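Local coordinates for cobalamin biosynthesis protein CobN (Mycobacterium tuberculosis, PDB 7C6O) that probably catalyses, as the large subunit of cobaltochelatase, the insertion of cobalt into the corrin ring during cobalamin biosynthesis, at residues Y843-K848 / D946-V951; S884-S889 / A1057-D1062; T888-T893 / G942-A947. One frame throughout, in Å; residues are numbered along the deposited sequence.

Two short helices, 887-893 and 942-947, that follow adjacent parallel strands of one sheet connect the three contacts. In interaction 3 they pack against each other; interaction 2 joins the end of strand 880-885 and the start of helix 887-893 to strand 1056-1061, and interaction 1 packs the end of helix 942-947 on the loop 843-848. The centres of interactions 1 and 3 are about 7 Å apart and those of 2 and 3 about 9 Å, whereas 1 and 2 are about 16 Å apart. Met891 touches both Ser844 and Phe948, and Phe944 CE1 packs 3.5 Å from Val885 CG1. A glycerol, probably from the crystallisation liquor, lies about 3 Å from the side chain of Val845.

Interaction 1: Y843-K848 / D946-V951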
ATOM      1  N   TYR A 843       2.265  -7.049  -5.972  1.00 13.96           N
ATOM      2  CA  TYR A 843       1.770  -7.336  -4.636  1.00 13.49           C
ATOM      3  C   TYR A 843       2.787  -6.822  -3.622  1.00 14.56           C
ATOM      4  O   TYR A 843       3.839  -6.288  -3.983  1.00 17.53           O
ATOM      5  CB  TYR A 843       1.497  -8.833  -4.463  1.00 14.40           C
ATOM      6  CG  TYR A 843       2.676  -9.744  -4.738  1.00 15.44           C
ATOM      7  CD1 TYR A 843       3.598 -10.044  -3.738  1.00 17.14           C
ATOM      8  CD2 TYR A 843       2.855 -10.328  -5.986  1.00 15.39           C
ATOM      9  CE1 TYR A 843       4.669 -10.887  -3.980  1.00 16.02           C
ATOM     10  CE2 TYR A 843       3.923 -11.177  -6.235  1.00 15.55           C
ATOM     11  CZ  TYR A 843       4.825 -11.453  -5.228  1.00 17.63           C
ATOM     12  OH  TYR A 843       5.889 -12.295  -5.471  1.00 18.82           O
ATOM     13  N   SER A 844       2.471  -6.977  -2.334  1.00 13.85           N
ATOM     14  CA  SER A 844       3.326  -6.422  -1.297  1.00 16.96           C
ATOM     15  C   SER A 844       3.772  -7.546  -0.374  1.00 18.39           C
ATOM     16  O   SER A 844       4.669  -8.322  -0.733  1.00 16.60           O
ATOM     17  CB  SER A 844       2.617  -5.280  -0.560  1.00 13.10           C
ATOM     18  OG  SER A 844       1.354  -5.685  -0.064  1.00 14.71           O
ATOM     19  N   VAL A 845       3.192  -7.663   0.821  1.00 17.30           N
ATOM     20  CA  VAL A 845       3.717  -8.539   1.859  1.00 16.22           C
ATOM     21  C   VAL A 845       2.582  -9.319   2.505  1.00 14.63           C
ATOM     22  O   VAL A 845       1.406  -8.964   2.399  1.00 15.15           O
ATOM     23  CB  VAL A 845       4.489  -7.746   2.939  1.00 15.58           C
ATOM     24  CG1 VAL A 845       5.684  -7.030   2.327  1.00 17.28           C
ATOM     25  CG2 VAL A 845       3.566  -6.757   3.643  1.00 14.52           C
ATOM     26  N   ASP A 846       2.955 -10.401   3.172  1.00 14.42           N
ATOM     27  CA  ASP A 846       2.052 -11.091   4.081  1.00 15.31           C
ATOM     28  C   ASP A 846       1.870 -10.201   5.300  1.00 12.91           C
ATOM     29  O   ASP A 846       2.826 -10.022   6.066  1.00 14.45           O
ATOM     30  CB  ASP A 846       2.625 -12.459   4.470  1.00 17.27           C
ATOM     31  CG  ASP A 846       1.751 -13.215   5.464  1.00 18.92           C
ATOM     32  OD1 ASP A 846       0.667 -12.723   5.839  1.00 19.62           O
ATOM     33  OD2 ASP A 846       2.159 -14.322   5.876  1.00 21.18           O
ATOM     34  N   PRO A 847       0.688  -9.619   5.519  1.00 13.52           N
ATOM     35  CA  PRO A 847       0.532  -8.650   6.614  1.00 16.16           C
ATOM     36  C   PRO A 847       0.595  -9.269   7.997  1.00 16.32           C
ATOM     37  O   PRO A 847       0.708  -8.523   8.979  1.00 16.41           O
ATOM     38  CB  PRO A 847      -0.848  -8.042   6.343  1.00 16.00           C
ATOM     39  CG  PRO A 847      -1.596  -9.144   5.652  1.00 14.97           C
ATOM     40  CD  PRO A 847      -0.576  -9.852   4.796  1.00 12.96           C
ATOM     41  N   LYS A 848       0.516 -10.595   8.111  1.00 16.49           N
ATOM     42  CA  LYS A 848       0.681 -11.281   9.386  1.00 15.49           C
ATOM     43  C   LYS A 848       2.125 -11.688   9.650  1.00 18.74           C
ATOM     44  O   LYS A 848       2.402 -12.312  10.680  1.00 19.03           O
ATOM     45  CB  LYS A 848      -0.225 -12.520   9.436  1.00 15.26           C
ATOM     46  CG  LYS A 848      -1.714 -12.193   9.383  1.00 19.46           C
ATOM     47  CD  LYS A 848      -2.557 -13.423   9.066  1.00 21.95           C
ATOM     48  CE  LYS A 848      -2.508 -14.445  10.190  1.00 27.53           C
ATOM     49  NZ  LYS A 848      -3.106 -13.921  11.450  1.00 31.44           N
ATOM     50  N   ASP A 946      -5.661   0.456   7.411  1.00 13.69           N
ATOM     51  CA  ASP A 946      -6.387  -0.388   6.464  1.00 15.22           C
ATOM     52  C   ASP A 946      -5.676  -1.714   6.225  1.00 15.75           C
ATOM     53  O   ASP A 946      -6.308  -2.778   6.214  1.00 16.69           O
ATOM     54  CB  ASP A 946      -6.550   0.338   5.128  1.00 15.30           C
ATOM     55  CG  ASP A 946      -7.472   1.528   5.209  1.00 16.77           C
ATOM     56  OD1 ASP A 946      -7.963   1.850   6.313  1.00 16.23           O
ATOM     57  OD2 ASP A 946      -7.703   2.140   4.147  1.00 17.03           O
ATOM     58  N   ALA A 947      -4.364  -1.665   5.991  1.00 12.74           N
ATOM     59  CA  ALA A 947      -3.626  -2.809   5.473  1.00 11.93           C
ATOM     60  C   ALA A 947      -2.967  -3.660   6.548  1.00 14.38           C
ATOM     61  O   ALA A 947      -2.665  -4.831   6.285  1.00 13.58           O
ATOM     62  CB  ALA A 947      -2.543  -2.337   4.494  1.00 13.20           C
ATOM     63  N   PHE A 948      -2.727  -3.116   7.737  1.00 13.27           N
ATOM     64  CA  PHE A 948      -2.014  -3.835   8.793  1.00 12.44           C
ATOM     65  C   PHE A 948      -2.811  -3.819  10.094  1.00 13.93           C
ATOM     66  O   PHE A 948      -2.318  -3.379  11.138  1.00 16.61           O
ATOM     67  CB  PHE A 948      -0.619  -3.244   8.983  1.00 12.09           C
ATOM     68  CG  PHE A 948       0.268  -3.410   7.782  1.00 14.46           C
ATOM     69  CD1 PHE A 948       0.448  -2.369   6.885  1.00 13.48           C
ATOM     70  CD2 PHE A 948       0.895  -4.620   7.530  1.00 13.66           C
ATOM     71  CE1 PHE A 948       1.257  -2.526   5.773  1.00 13.86           C
ATOM     72  CE2 PHE A 948       1.704  -4.784   6.418  1.00 16.66           C
ATOM     73  CZ  PHE A 948       1.885  -3.736   5.536  1.00 15.02           C
ATOM     74  N   PRO A 949      -4.049  -4.321  10.075  1.00 14.59           N
ATOM     75  CA  PRO A 949      -4.832  -4.320  11.318  1.00 15.17           C
ATOM     76  C   PRO A 949      -4.239  -5.226  12.381  1.00 14.51           C
ATOM     77  O   PRO A 949      -4.335  -4.904  13.572  1.00 15.39           O
ATOM     78  CB  PRO A 949      -6.216  -4.800  10.860  1.00 14.86           C
ATOM     79  CG  PRO A 949      -5.921  -5.687   9.695  1.00 17.31           C
ATOM     80  CD  PRO A 949      -4.737  -5.057   8.996  1.00 14.18           C
ATOM     81  N   HIS A 950      -3.612  -6.339  11.984  1.00 16.93           N
ATOM     82  CA  HIS A 950      -2.963  -7.214  12.957  1.00 18.09           C
ATOM     83  C   HIS A 950      -1.831  -6.495  13.679  1.00 18.42           C
ATOM     84  O   HIS A 950      -1.577  -6.764  14.858  1.00 18.09           O
ATOM     85  CB  HIS A 950      -2.414  -8.471  12.276  1.00 17.75           C
ATOM     86  CG  HIS A 950      -3.357  -9.107  11.302  1.00 19.97           C
ATOM     87  ND1 HIS A 950      -3.529  -8.639  10.017  1.00 22.31           N
ATOM     88  CD2 HIS A 950      -4.162 -10.192  11.418  1.00 22.62           C
ATOM     89  CE1 HIS A 950      -4.407  -9.399   9.387  1.00 21.64           C
ATOM     90  NE2 HIS A 950      -4.806 -10.348  10.214  1.00 21.51           N
ATOM     91  N   VAL A 951      -1.140  -5.587  12.989  1.00 18.15           N
ATOM     92  CA  VAL A 951      -0.026  -4.866  13.598  1.00 18.36           C
ATOM     93  C   VAL A 951      -0.527  -3.806  14.570  1.00 14.77           C
ATOM     94  O   VAL A 951       0.063  -3.601  15.636  1.00 16.29           O
ATOM     95  CB  VAL A 951       0.868  -4.252  12.509  1.00 16.75           C
ATOM     96  CG1 VAL A 951       1.987  -3.455  13.145  1.00 14.78           C
ATOM     97  CG2 VAL A 951       1.428  -5.336  11.601  1.00 14.49           C
TER
HETATM   98  O   HOH W   1      -1.517  -6.842   9.616  1.00 18.71           O
HETATM   99  O   HOH W   2      -5.898 -13.230  10.864  1.00 27.06           O
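Lys848 lays its aliphatic stem over one face of the His950 ring, where an irregular loop crosses the break between two consecutive helices. The break falls at Phe948, which leaves helix 942-947 and takes the N-cap position of helix 949-963. The lysine and imidazole form a CH-pi contact: Lys848 CG stands 3.7 Å from the centroid of the His950 ring, almost directly above its centre. Further out the lysine chain bends twice, at chi3 (67°) and chi4 (64°), which carries the ammonium out past the rim of the ring, on the same side as CG, with Lys848 NZ 3.9 Å from His950 CD2. Two waters sit at the edge of the imidazole, in its plane. One hydrogen-bonds to His950 ND1 and donates to Pro847 O; the other links Lys848 NZ to His950 NE2. Each ring nitrogen thus has a water partner while carbon covers the face, an arrangement that probably fixes the rotation of the imidazole.

Phe948 is met differently. Val845 CG2 comes to the edge of its ring, near the plane, 3.9 Å from Phe948 CE2, and the two side chains cross at about a right angle. Pro847 leans in obliquely with CB 4.0 Å from Phe948 CD2. Helix 305-313 packs on both segments, touching Pro847, Lys848 and His950. The loop itself is shaped by an Asx turn from Asp846 to Lys848, with Pro847 between them; the other carboxylate oxygen, Asp846 OD2, forms a salt bridge with Arg917. In the turn, Lys848 N reaches Asp846 OD1 at 3.1 Å from above the carboxylate plane.

Interaction 2: S884-S889 / A1057-D1062; sequences SVWGTS and AAKNTD
Ser884 and Lys1059 face each other across two adjacent parallel strands, 880-885 and 1056-1061, of a mixed beta-sheet, at the point where the first strand gives way to helix 887-893. Between the two segments the backbone link is a single weak hydrogen bond, Ser884 N to Ala1058 O at 3.4 Å; Ala1058 also bonds to Gly882. Beyond it the main chains part, and the side chain of Lys1059 and ordered waters lie between them.

The aromatic part is more substantial. Trp886, at the N-cap position of the helix, presents one face of its six-membered ring to the lysine. Lys1059 CE lies 3.3 Å from the ring centroid in a CH-pi contact, and Lys1059 NZ, 3.9 Å from the same centroid, adds a cation-pi interaction over the same face. Bends at chi2 (65°) and chi4 (78°) bring the end of the lysine there. Tyr1074 and Tyr1077 of helix 1072-1089 also meet the tryptophan edge-to-face.

The remaining interactions are polar and mostly run through water. One water joins Trp886 N, Ser889 OG and Lys1059 NZ; another links Ser889 OG and Lys1059 NZ and, in the conformer given, donates to Asp1062 OD1. A third donates to Ser884 O and accepts from Asn1060 N and, weakly, from Lys1059 NZ. The buried ammonium's direct protein hydrogen bond runs from Lys1059 NZ to Asn1060 O, 2.8 Å away and in the carbonyl plane.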
ATOM      1  N   SER A 884       6.025   8.402  13.471  1.00 13.88           N
ATOM      2  CA  SER A 884       5.031   8.297  12.412  1.00 11.37           C
ATOM      3  C   SER A 884       5.315   7.053  11.582  1.00 12.82           C
ATOM      4  O   SER A 884       6.456   6.822  11.168  1.00 12.48           O
ATOM      5  CB  SER A 884       5.042   9.547  11.532  1.00 12.34           C
ATOM      6  OG  SER A 884       4.629  10.686  12.266  1.00 15.45           O
ATOM      7  N   VAL A 885       4.278   6.250  11.343  1.00 13.10           N
ATOM      8  CA  VAL A 885       4.427   4.921  10.758  1.00 14.53           C
ATOM      9  C   VAL A 885       3.475   4.799   9.578  1.00 14.39           C
ATOM     10  O   VAL A 885       2.261   4.980   9.738  1.00 13.62           O
ATOM     11  CB  VAL A 885       4.156   3.814  11.790  1.00 19.35           C
ATOM     12  CG1 VAL A 885       4.168   2.453  11.127  1.00 22.61           C
ATOM     13  CG2 VAL A 885       5.183   3.874  12.917  1.00 16.95           C
ATOM     14  N   TRP A 886       4.015   4.466   8.406  1.00 12.97           N
ATOM     15  CA  TRP A 886       3.246   4.376   7.173  1.00 14.15           C
ATOM     16  C   TRP A 886       3.180   2.939   6.673  1.00 15.48           C
ATOM     17  O   TRP A 886       4.108   2.147   6.870  1.00 12.66           O
ATOM     18  CB  TRP A 886       3.855   5.251   6.075  1.00 13.91           C
ATOM     19  CG  TRP A 886       3.834   6.717   6.361  1.00 12.61           C
ATOM     20  CD1 TRP A 886       3.004   7.376   7.220  1.00 12.73           C
ATOM     21  CD2 TRP A 886       4.690   7.710   5.785  1.00 11.10           C
ATOM     22  NE1 TRP A 886       3.290   8.722   7.212  1.00 14.60           N
ATOM     23  CE2 TRP A 886       4.321   8.952   6.339  1.00 12.81           C
ATOM     24  CE3 TRP A 886       5.735   7.669   4.857  1.00 14.64           C
ATOM     25  CZ2 TRP A 886       4.959  10.143   5.993  1.00 12.43           C
ATOM     26  CZ3 TRP A 886       6.367   8.852   4.514  1.00 15.77           C
ATOM     27  CH2 TRP A 886       5.975  10.072   5.079  1.00 13.04           C
ATOM     28  N   GLY A 887       2.082   2.619   5.987  1.00 13.12           N
ATOM     29  CA  GLY A 887       1.940   1.287   5.423  1.00 13.07           C
ATOM     30  C   GLY A 887       2.931   1.014   4.309  1.00 15.86           C
ATOM     31  O   GLY A 887       3.474  -0.091   4.204  1.00 11.86           O
ATOM     32  N   THR A 888       3.187   2.016   3.461  1.00 11.90           N
ATOM     33  CA  THR A 888       4.137   1.825   2.372  1.00 13.18           C
ATOM     34  C   THR A 888       5.533   1.529   2.907  1.00 12.99           C
ATOM     35  O   THR A 888       6.280   0.755   2.296  1.00 12.40           O
ATOM     36  CB  THR A 888       4.135   3.050   1.447  1.00 13.39           C
ATOM     37  OG1 THR A 888       4.799   2.729   0.219  1.00 14.75           O
ATOM     38  CG2 THR A 888       4.826   4.249   2.094  1.00 16.89           C
ATOM     39  N   SER A 889       5.884   2.092   4.068  1.00 13.50           N
ATOM     40  CA  SER A 889       7.178   1.804   4.678  1.00 15.11           C
ATOM     41  C   SER A 889       7.246   0.367   5.174  1.00 13.31           C
ATOM     42  O   SER A 889       8.267  -0.308   4.999  1.00 12.84           O
ATOM     43  CB  SER A 889       7.437   2.772   5.832  1.00 14.24           C
ATOM     44  OG  SER A 889       7.408   4.118   5.388  1.00 15.57           O
ATOM     45  N   ALA A1057      10.497  13.612  18.256  1.00 13.75           N
ATOM     46  CA  ALA A1057       9.605  13.294  17.147  1.00 17.43           C
ATOM     47  C   ALA A1057      10.438  12.689  16.023  1.00 16.51           C
ATOM     48  O   ALA A1057      11.333  13.349  15.485  1.00 14.81           O
ATOM     49  CB  ALA A1057       8.858  14.538  16.670  1.00 17.15           C
ATOM     50  N   ALA A1058      10.155  11.437  15.674  1.00 15.68           N
ATOM     51  CA  ALA A1058      10.995  10.693  14.749  1.00 15.69           C
ATOM     52  C   ALA A1058      10.217  10.288  13.504  1.00 15.31           C
ATOM     53  O   ALA A1058       9.019  10.002  13.560  1.00 14.72           O
ATOM     54  CB  ALA A1058      11.582   9.444  15.419  1.00 14.83           C
ATOM     55  N   LYS A1059      10.924  10.275  12.377  1.00 14.51           N
ATOM     56  CA  LYS A1059      10.426   9.731  11.123  1.00 12.25           C
ATOM     57  C   LYS A1059      11.586   9.036  10.433  1.00 11.17           C
ATOM     58  O   LYS A1059      12.714   9.533  10.460  1.00 11.66           O
ATOM     59  CB  LYS A1059       9.845  10.819  10.207  1.00 12.16           C
ATOM     60  CG  LYS A1059       9.303  10.283   8.884  1.00 14.13           C
ATOM     61  CD  LYS A1059       8.109   9.373   9.121  1.00 13.02           C
ATOM     62  CE  LYS A1059       7.605   8.737   7.829  1.00 15.50           C
ATOM     63  NZ  LYS A1059       8.438   7.587   7.362  1.00 15.39           N
ATOM     64  N   ASN A1060      11.319   7.889   9.826  1.00  8.94           N
ATOM     65  CA  ASN A1060      12.370   7.122   9.177  1.00 11.58           C
ATOM     66  C   ASN A1060      12.306   7.300   7.666  1.00 14.64           C
ATOM     67  O   ASN A1060      11.221   7.349   7.081  1.00 16.28           O
ATOM     68  CB  ASN A1060      12.268   5.645   9.554  1.00 13.99           C
ATOM     69  CG  ASN A1060      12.519   5.411  11.034  1.00 14.37           C
ATOM     70  OD1 ASN A1060      13.324   6.110  11.653  1.00 14.72           O
ATOM     71  ND2 ASN A1060      11.827   4.437  11.608  1.00 13.53           N
ATOM     72  N   THR A1061      13.479   7.431   7.048  1.00 15.70           N
ATOM     73  CA  THR A1061      13.626   7.517   5.599  1.00 16.33           C
ATOM     74  C   THR A1061      14.201   6.188   5.134  1.00 14.54           C
ATOM     75  O   THR A1061      15.372   5.890   5.388  1.00 15.30           O
ATOM     76  CB  THR A1061      14.530   8.680   5.197  1.00 19.78           C
ATOM     77  OG1 THR A1061      15.822   8.510   5.796  1.00 18.63           O
ATOM     78  CG2 THR A1061      13.938   9.996   5.662  1.00 20.55           C
ATOM     79  N   ASP A1062      13.382   5.393   4.450  1.00 14.29           N
ATOM     80  CA  ASP A1062      13.732   4.026   4.101  0.60 17.40           C
ATOM     81  C   ASP A1062      13.984   3.811   2.617  1.00 20.71           C
ATOM     82  O   ASP A1062      14.373   2.705   2.227  1.00 23.27           O
ATOM     83  CB  ASP A1062      12.620   3.075   4.568  0.60 19.18           C
ATOM     84  CG  ASP A1062      11.232   3.641   4.321  0.60 19.72           C
ATOM     85  OD1 ASP A1062      11.069   4.477   3.407  0.60 19.87           O
ATOM     86  OD2 ASP A1062      10.300   3.259   5.056  0.60 20.69           O
TER
HETATM   87  O   HOH W   3       6.837  11.765  13.507  1.00 15.42           O
HETATM   88  O   HOH W   4       8.944   6.137  10.304  1.00 15.60           O
HETATM   89  O   HOH W   5       6.867   5.112   7.909  1.00 16.25           O
HETATM   90  O   HOH W   6       9.120   6.590   4.514  1.00 24.99           O

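Interaction 3: T888-T893 / G942-A947; sequences TSAMRT and GFFRDA
Met891 sets its CG opposite the carbonyl carbon (chi1 -65°) and runs extended from there, while Phe943 turns its ring to the far side of its own backbone N (chi1 177°). These choices send the two side chains toward each other from opposite directions across the gap between helices 887-893 and 942-947. The axes of the short segments come within 10.4 Å at an angle of 61°, a wide, inclined approach bridged mainly by long side chains. Each helix follows a strand of the same sheet, 880-885 and 935-940, and these strands are parallel neighbours; the pair packs at the strands' C-terminal ends.

At the centre, the thioether approaches the edge of the phenyl ring. Met891 CE touches Phe943 CZ at 3.6 Å, near the ring plane, and the sulfur, Met891 SD, lies 5.4 Å from the Phe943 centroid, also at the edge: a Met-aromatic contact. The same methyl reaches Ala947, Met891 CE to Ala947 CB being 4.2 Å, while Ala947 CB lies over one face of the Phe943 ring, toward the rim, from within its own helix. Beside this cluster, Ala890 CB approaches Phe944 CE1 obliquely at 4.3 Å.

Polar groups are turned to other partners. Arg945 takes Asp946 side-on, its NE and NH2 both gripping OD1 from the same face of the carboxylate plane, with Arg945 NE to Asp946 OD1 at 2.9 Å; Asp946 OD2 goes to Tyr1003 and Gln600. Thr888 OG1 bonds to Gly596 N, and Arg892 forms a salt bridge with Asp594.

No hydrogen bond joins the two segments: their direct contact is apolar and probably held by dispersion and the sulfur-aromatic approach, the polar groups finding partners elsewhere.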
ATOM      1  N   THR A 888       3.187   2.016   3.461  1.00 11.90           N
ATOM      2  CA  THR A 888       4.137   1.825   2.372  1.00 13.18           C
ATOM      3  C   THR A 888       5.533   1.529   2.907  1.00 12.99           C
ATOM      4  O   THR A 888       6.280   0.755   2.296  1.00 12.40           O
ATOM      5  CB  THR A 888       4.135   3.050   1.447  1.00 13.39           C
ATOM      6  OG1 THR A 888       4.799   2.729   0.219  1.00 14.75           O
ATOM      7  CG2 THR A 888       4.826   4.249   2.094  1.00 16.89           C
ATOM      8  N   SER A 889       5.884   2.092   4.068  1.00 13.50           N
ATOM      9  CA  SER A 889       7.178   1.804   4.678  1.00 15.11           C
ATOM     10  C   SER A 889       7.246   0.367   5.174  1.00 13.31           C
ATOM     11  O   SER A 889       8.267  -0.308   4.999  1.00 12.84           O
ATOM     12  CB  SER A 889       7.437   2.772   5.832  1.00 14.24           C
ATOM     13  OG  SER A 889       7.408   4.118   5.388  1.00 15.57           O
ATOM     14  N   ALA A 890       6.176  -0.116   5.809  1.00 13.29           N
ATOM     15  CA  ALA A 890       6.155  -1.506   6.246  1.00 13.46           C
ATOM     16  C   ALA A 890       6.272  -2.458   5.064  1.00 14.04           C
ATOM     17  O   ALA A 890       6.865  -3.534   5.189  1.00 12.86           O
ATOM     18  CB  ALA A 890       4.879  -1.794   7.038  1.00 12.58           C
ATOM     19  N   MET A 891       5.734  -2.073   3.907  1.00 11.85           N
ATOM     20  CA  MET A 891       5.829  -2.929   2.731  1.00 11.50           C
ATOM     21  C   MET A 891       7.203  -2.856   2.073  1.00 13.73           C
ATOM     22  O   MET A 891       7.641  -3.836   1.463  1.00 13.39           O
ATOM     23  CB  MET A 891       4.741  -2.554   1.729  1.00 12.75           C
ATOM     24  CG  MET A 891       3.331  -2.805   2.234  1.00 13.78           C
ATOM     25  SD  MET A 891       2.090  -2.203   1.080  1.00 14.92           S
ATOM     26  CE  MET A 891       0.610  -2.951   1.766  1.00 12.37           C
ATOM     27  N   ARG A 892       7.888  -1.711   2.180  1.00 15.28           N
ATOM     28  CA  ARG A 892       9.230  -1.591   1.616  1.00 13.61           C
ATOM     29  C   ARG A 892      10.263  -2.355   2.438  1.00 15.34           C
ATOM     30  O   ARG A 892      11.247  -2.860   1.883  1.00 13.43           O
ATOM     31  CB  ARG A 892       9.655  -0.123   1.539  1.00 11.34           C
ATOM     32  CG  ARG A 892       8.911   0.763   0.550  1.00 14.84           C
ATOM     33  CD  ARG A 892       9.538   2.166   0.561  1.00 17.88           C
ATOM     34  NE  ARG A 892       8.842   3.116  -0.298  1.00 22.57           N
ATOM     35  CZ  ARG A 892       8.394   4.302   0.099  1.00 21.21           C
ATOM     36  NH1 ARG A 892       8.580   4.707   1.350  1.00 18.67           N
ATOM     37  NH2 ARG A 892       7.775   5.094  -0.763  1.00 26.42           N
ATOM     38  N   THR A 893      10.073  -2.428   3.756  1.00 15.40           N
ATOM     39  CA  THR A 893      11.090  -2.931   4.667  1.00 13.51           C
ATOM     40  C   THR A 893      10.700  -4.211   5.390  1.00 16.20           C
ATOM     41  O   THR A 893      11.542  -4.769   6.107  1.00 14.32           O
ATOM     42  CB  THR A 893      11.423  -1.876   5.731  1.00 13.92           C
ATOM     43  OG1 THR A 893      10.293  -1.713   6.595  1.00 14.98           O
ATOM     44  CG2 THR A 893      11.749  -0.538   5.082  1.00 12.77           C
ATOM     45  N   GLY A 942      -3.804   6.423   7.647  1.00 12.44           N
ATOM     46  CA  GLY A 942      -5.041   5.732   7.331  1.00 12.59           C
ATOM     47  C   GLY A 942      -4.802   4.423   6.604  1.00 11.85           C
ATOM     48  O   GLY A 942      -5.468   3.420   6.873  1.00 13.17           O
ATOM     49  N   PHE A 943      -3.836   4.406   5.683  1.00 13.81           N
ATOM     50  CA  PHE A 943      -3.577   3.173   4.948  1.00 13.47           C
ATOM     51  C   PHE A 943      -2.950   2.109   5.841  1.00 12.35           C
ATOM     52  O   PHE A 943      -3.239   0.918   5.682  1.00 14.16           O
ATOM     53  CB  PHE A 943      -2.680   3.425   3.740  1.00 16.31           C
ATOM     54  CG  PHE A 943      -2.337   2.168   2.997  1.00 15.97           C
ATOM     55  CD1 PHE A 943      -3.286   1.539   2.207  1.00 15.07           C
ATOM     56  CD2 PHE A 943      -1.082   1.592   3.119  1.00 16.35           C
ATOM     57  CE1 PHE A 943      -2.986   0.371   1.535  1.00 16.11           C
ATOM     58  CE2 PHE A 943      -0.776   0.419   2.452  1.00 15.01           C
ATOM     59  CZ  PHE A 943      -1.728  -0.192   1.657  1.00 14.72           C
ATOM     60  N   PHE A 944      -2.069   2.510   6.765  1.00 14.56           N
ATOM     61  CA  PHE A 944      -1.519   1.538   7.707  1.00 13.50           C
ATOM     62  C   PHE A 944      -2.633   0.860   8.490  1.00 14.73           C
ATOM     63  O   PHE A 944      -2.620  -0.363   8.673  1.00 14.34           O
ATOM     64  CB  PHE A 944      -0.531   2.210   8.662  1.00 11.21           C
ATOM     65  CG  PHE A 944       0.208   1.239   9.543  1.00 14.87           C
ATOM     66  CD1 PHE A 944       1.459   0.765   9.173  1.00 14.11           C
ATOM     67  CD2 PHE A 944      -0.350   0.790  10.733  1.00 15.24           C
ATOM     68  CE1 PHE A 944       2.141  -0.134   9.972  1.00 18.29           C
ATOM     69  CE2 PHE A 944       0.326  -0.111  11.538  1.00 19.53           C
ATOM     70  CZ  PHE A 944       1.577  -0.570  11.158  1.00 19.85           C
ATOM     71  N   ARG A 945      -3.600   1.645   8.969  1.00 14.97           N
ATOM     72  CA  ARG A 945      -4.787   1.085   9.609  1.00 14.02           C
ATOM     73  C   ARG A 945      -5.502   0.097   8.690  1.00 17.41           C
ATOM     74  O   ARG A 945      -5.893  -0.995   9.124  1.00 16.20           O
ATOM     75  CB  ARG A 945      -5.716   2.226  10.020  1.00 12.66           C
ATOM     76  CG  ARG A 945      -7.152   1.840  10.326  1.00 12.61           C
ATOM     77  CD  ARG A 945      -8.046   3.057  10.143  1.00 15.59           C
ATOM     78  NE  ARG A 945      -8.174   3.417   8.733  1.00 14.51           N
ATOM     79  CZ  ARG A 945      -8.508   4.624   8.286  1.00 14.42           C
ATOM     80  NH1 ARG A 945      -8.740   5.619   9.134  1.00 14.12           N
ATOM     81  NH2 ARG A 945      -8.602   4.838   6.981  1.00 13.01           N
ATOM     82  N   ASP A 946      -5.661   0.456   7.411  1.00 13.69           N
ATOM     83  CA  ASP A 946      -6.387  -0.388   6.464  1.00 15.22           C
ATOM     84  C   ASP A 946      -5.676  -1.714   6.225  1.00 15.75           C
ATOM     85  O   ASP A 946      -6.308  -2.778   6.214  1.00 16.69           O
ATOM     86  CB  ASP A 946      -6.550   0.338   5.128  1.00 15.30           C
ATOM     87  CG  ASP A 946      -7.472   1.528   5.209  1.00 16.77           C
ATOM     88  OD1 ASP A 946      -7.963   1.850   6.313  1.00 16.23           O
ATOM     89  OD2 ASP A 946      -7.703   2.140   4.147  1.00 17.03           O
ATOM     90  N   ALA A 947      -4.364  -1.665   5.991  1.00 12.74           N
ATOM     91  CA  ALA A 947      -3.626  -2.809   5.473  1.00 11.93           C
ATOM     92  C   ALA A 947      -2.967  -3.660   6.548  1.00 14.38           C
ATOM     93  O   ALA A 947      -2.665  -4.831   6.285  1.00 13.58           O
ATOM     94  CB  ALA A 947      -2.543  -2.337   4.494  1.00 13.20           C
TER